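Local coordinates for thioredoxin-like fold domain-containing protein (Enterococcus faecalis, PDB 1Z6M), which is of unknown function but has a thioredoxin-like fold and a CxxC pair at a helix start, consistent with a thiol-disulfide redox role, at residues 95-98 and 99-103; 115-118 and 119-123. All blocks are in the same frame, centred on the assembly; numbering follows the deposited sequence. Where two conformers were deposited one is given.

Contact 1: 95-98 and 99-103; sequences LSAL and HKMFA
Leu95 and His99 meet in an i to i+4 contact within helix 91-103, which packs against the sheet and against helix 40-58. The methine CG of Leu95 lies 3.7 Å from His99 CE1, and its CD1 methyl approaches the imidazole at NE2, 3.8 Å away, so that one leucine branch point and one methyl reach the far rim of the ring. Because His99 CG stands anti to its carbonyl carbon (chi1 -71°), the ring is carried back over the preceding turn, and Leu95 O sits above one of its faces, offset toward the rim. The same oxygen accepts the backbone bond from His99 N at 2.9 Å. Further along the same turn, Met101 N donates to Ala97 O at 2.8 Å with an N-H...O angle of 167°, and Phe102 N is hydrogen-bonded to Leu98 O.

The inner side of the helix carries Leu98, whose CD2 touches the selenium atom SE of Met101, a selenomethionine, at 4.1 Å. Leu98 also packs on Leu20 and Leu68 of the sheet, while Phe102 meets the ring of Phe46 and touches Cys42 at the start of helix 40-58. That cysteine belongs to a CxxC sequence of the thioredoxin type, which is consistent with a redox site there. On the outer side the chain of Lys100 bends at its last torsion (chi4 84°) and brings NZ to within 3.4 Å of Ser96 OG, a weak and doubtful hydrogen bond, since each of the two side chains has a second position.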
# COMPACT_ATOMS: atom_id res chain seq x y z
N LEU A 95 1.27 -0.09 10.29
CA LEU A 95 2.47 -0.11 9.46
C LEU A 95 3.37 -1.27 9.88
O LEU A 95 3.94 -1.98 9.04
CB LEU A 95 3.21 1.23 9.51
CG LEU A 95 4.46 1.35 8.63
CD1 LEU A 95 4.16 1.07 7.16
CD2 LEU A 95 5.06 2.74 8.80
N SER A 96 3.49 -1.49 11.19
CA SER A 96 4.27 -2.61 11.71
C SER A 96 3.71 -3.93 11.21
O SER A 96 4.45 -4.83 10.82
CB SER A 96 4.30 -2.59 13.24
OG SER A 96 4.98 -3.73 13.76
N ALA A 97 2.39 -4.05 11.22
CA ALA A 97 1.73 -5.24 10.71
C ALA A 97 2.03 -5.43 9.22
O ALA A 97 2.31 -6.55 8.81
CB ALA A 97 0.23 -5.17 10.97
N LEU A 98 1.96 -4.37 8.43
CA LEU A 98 2.31 -4.48 7.01
C LEU A 98 3.73 -4.98 6.83
O LEU A 98 3.99 -5.84 5.99
CB LEU A 98 2.16 -3.13 6.31
CG LEU A 98 0.72 -2.65 6.09
CD1 LEU A 98 0.76 -1.23 5.53
CD2 LEU A 98 -0.07 -3.59 5.18
N HIS A 99 4.65 -4.46 7.64
CA HIS A 99 6.03 -4.93 7.59
C HIS A 99 6.13 -6.42 7.88
O HIS A 99 6.88 -7.13 7.22
CB HIS A 99 6.93 -4.13 8.52
CG HIS A 99 7.18 -2.74 8.04
ND1 HIS A 99 7.48 -1.70 8.90
CD2 HIS A 99 7.16 -2.20 6.80
CE1 HIS A 99 7.64 -0.59 8.21
NE2 HIS A 99 7.46 -0.87 6.93
N LYS A 100 5.39 -6.90 8.88
CA LYS A 100 5.42 -8.32 9.21
C LYS A 100 4.77 -9.16 8.12
O LYS A 100 5.28 -10.24 7.79
CB LYS A 100 4.78 -8.58 10.57
CG LYS A 100 5.70 -8.38 11.75
CD LYS A 100 5.07 -8.92 13.02
CE LYS A 100 5.69 -8.33 14.27
NZ LYS A 100 5.07 -7.01 14.62
N MSE A 101 3.66 -8.67 7.57
CA MSE A 101 3.00 -9.36 6.45
C MSE A 101 3.95 -9.51 5.26
O MSE A 101 4.06 -10.59 4.67
CB MSE A 101 1.73 -8.60 6.02
CG MSE A 101 0.59 -8.61 7.02
SE MSE A 101 -0.76 -7.44 6.50
CE MSE A 101 -1.88 -7.67 7.93
N PHE A 102 4.66 -8.44 4.91
CA PHE A 102 5.61 -8.53 3.81
C PHE A 102 6.77 -9.47 4.13
O PHE A 102 7.20 -10.24 3.27
CB PHE A 102 6.14 -7.14 3.45
CG PHE A 102 5.22 -6.34 2.54
CD1 PHE A 102 4.79 -5.07 2.90
CD2 PHE A 102 4.80 -6.85 1.32
CE1 PHE A 102 3.96 -4.32 2.07
CE2 PHE A 102 3.98 -6.12 0.47
CZ PHE A 102 3.57 -4.85 0.85
N ALA A 103 7.27 -9.42 5.36
CA ALA A 103 8.39 -10.29 5.72
C ALA A 103 8.02 -11.77 5.68
O ALA A 103 8.89 -12.62 5.48
CB ALA A 103 8.91 -9.93 7.10

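Contact 2: 115-118 and 119-123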
# COMPACT_ATOMS: atom_id res chain seq x y z
N GLU A 115 -6.89 -20.48 5.18
CA GLU A 115 -5.64 -20.63 5.91
C GLU A 115 -4.86 -19.32 6.03
O GLU A 115 -4.14 -19.12 6.99
CB GLU A 115 -4.78 -21.73 5.31
CG GLU A 115 -5.31 -23.15 5.57
CD GLU A 115 -5.23 -23.58 7.04
OE1 GLU A 115 -4.46 -22.98 7.82
OE2 GLU A 115 -5.93 -24.55 7.41
N VAL A 116 -5.06 -18.40 5.08
CA VAL A 116 -4.45 -17.08 5.24
C VAL A 116 -5.06 -16.41 6.47
O VAL A 116 -4.34 -15.81 7.26
CB VAL A 116 -4.63 -16.19 3.99
CG1 VAL A 116 -4.06 -14.79 4.26
CG2 VAL A 116 -3.94 -16.80 2.78
N ALA A 117 -6.38 -16.51 6.63
CA ALA A 117 -7.05 -15.97 7.81
C ALA A 117 -6.51 -16.58 9.10
O ALA A 117 -6.22 -15.87 10.08
CB ALA A 117 -8.57 -16.18 7.70
N THR A 118 -6.34 -17.90 9.10
CA THR A 118 -5.81 -18.62 10.25
C THR A 118 -4.39 -18.15 10.55
O THR A 118 -4.05 -17.94 11.71
CB THR A 118 -5.87 -20.14 10.00
OG1 THR A 118 -7.25 -20.52 9.84
CG2 THR A 118 -5.27 -20.93 11.16
N TYR A 119 -3.59 -17.97 9.51
CA TYR A 119 -2.23 -17.47 9.68
C TYR A 119 -2.22 -16.06 10.28
O TYR A 119 -1.43 -15.76 11.18
CB TYR A 119 -1.49 -17.48 8.34
CG TYR A 119 -0.00 -17.21 8.45
CD1 TYR A 119 0.92 -18.25 8.45
CD2 TYR A 119 0.48 -15.90 8.55
CE1 TYR A 119 2.28 -17.99 8.53
CE2 TYR A 119 1.83 -15.63 8.64
CZ TYR A 119 2.73 -16.68 8.63
OH TYR A 119 4.07 -16.40 8.73
N ALA A 120 -3.10 -15.19 9.78
CA ALA A 120 -3.19 -13.84 10.34
C ALA A 120 -3.50 -13.88 11.84
O ALA A 120 -2.91 -13.14 12.62
CB ALA A 120 -4.23 -13.00 9.60
N GLU A 121 -4.40 -14.78 12.21
CA GLU A 121 -4.86 -14.90 13.59
C GLU A 121 -3.85 -15.59 14.48
O GLU A 121 -3.50 -15.07 15.55
CB GLU A 121 -6.21 -15.62 13.62
CG GLU A 121 -7.31 -14.77 13.00
CD GLU A 121 -8.52 -15.55 12.52
OE1 GLU A 121 -8.62 -16.78 12.76
OE2 GLU A 121 -9.39 -14.92 11.88
N LYS A 122 -3.36 -16.75 14.05
CA LYS A 122 -2.53 -17.60 14.90
C LYS A 122 -1.03 -17.31 14.79
O LYS A 122 -0.31 -17.41 15.79
CB LYS A 122 -2.78 -19.08 14.59
CG LYS A 122 -4.18 -19.54 14.95
CD LYS A 122 -4.33 -21.04 14.86
CE LYS A 122 -5.73 -21.46 15.28
NZ LYS A 122 -5.87 -22.95 15.35
N ASN A 123 -0.58 -16.98 13.59
CA ASN A 123 0.84 -16.71 13.36
C ASN A 123 1.22 -15.24 13.49
O ASN A 123 2.34 -14.93 13.90
CB ASN A 123 1.30 -17.26 11.99
CG ASN A 123 1.16 -18.78 11.89
OD1 ASN A 123 2.16 -19.51 11.90
ND2 ASN A 123 -0.07 -19.25 11.78
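With chi1 at -62°, Thr118 sets its CG2 methyl anti to the backbone N, and Lys122, extended beyond CG, runs beside it in the same direction. The methyl meets the aliphatic part of the lysine at CD, 3.8 Å away, an alongside contact between residues one turn apart. Beneath it Lys122 N donates to Thr118 O at 2.7 Å, the N-H...O angle being 166°. The threonine hydroxyl turns back instead, to a hydrogen bond with Glu114 O.

On another side of the helix, Tyr119 CG is anti to its backbone N (chi1 -170°), which sends the phenol outward, leaning toward the C-terminal turn. Asn123 CB rests over the centre of one ring face, 3.5 Å above the plane. The phenol is fixed at its far end by a hydrogen bond from OH to Glu107 OE1, and its ring also meets that of Trp108. The extended chain of Glu121 leans back over the preceding turn, with CD 3.4 Å from Ala117 O, and OE2 is hydrogen-bonded to Tyr85 OH.

Asn123 N reaches back four residues to Tyr119 O at 2.8 Å, while the backbone widens into a pi-type turn across 119-123. Val116 and Ala120 face helix 77-83, whereas Glu115 and Lys122 lie on the exposed side: an amphipathic helix, packed on its neighbours in the helical part of this thioredoxin-like protein.

How the contacts relate
From the N terminus the chain runs through strands 20-22 and 29-35, helix 40-58 and strand 62-68 before helix 77-83 leads to contact 1 in helix 91-103. The short helix 105-108 then passes on to contact 2 in helix 113-123. Each contact joins successive turns of a single helix and closes no loop; they follow in series, neither nesting nor crossing. Their centres lie 14 Å apart and their nearest atoms about 6 Å, without touching. Trp108 bridges them, hydrogen-bonded to Met101 O and packed on Tyr119. Contact 1, nearer the centre of the chain, belongs with the sheet and helix 40-58, contact 2 with helix 77-83 farther out.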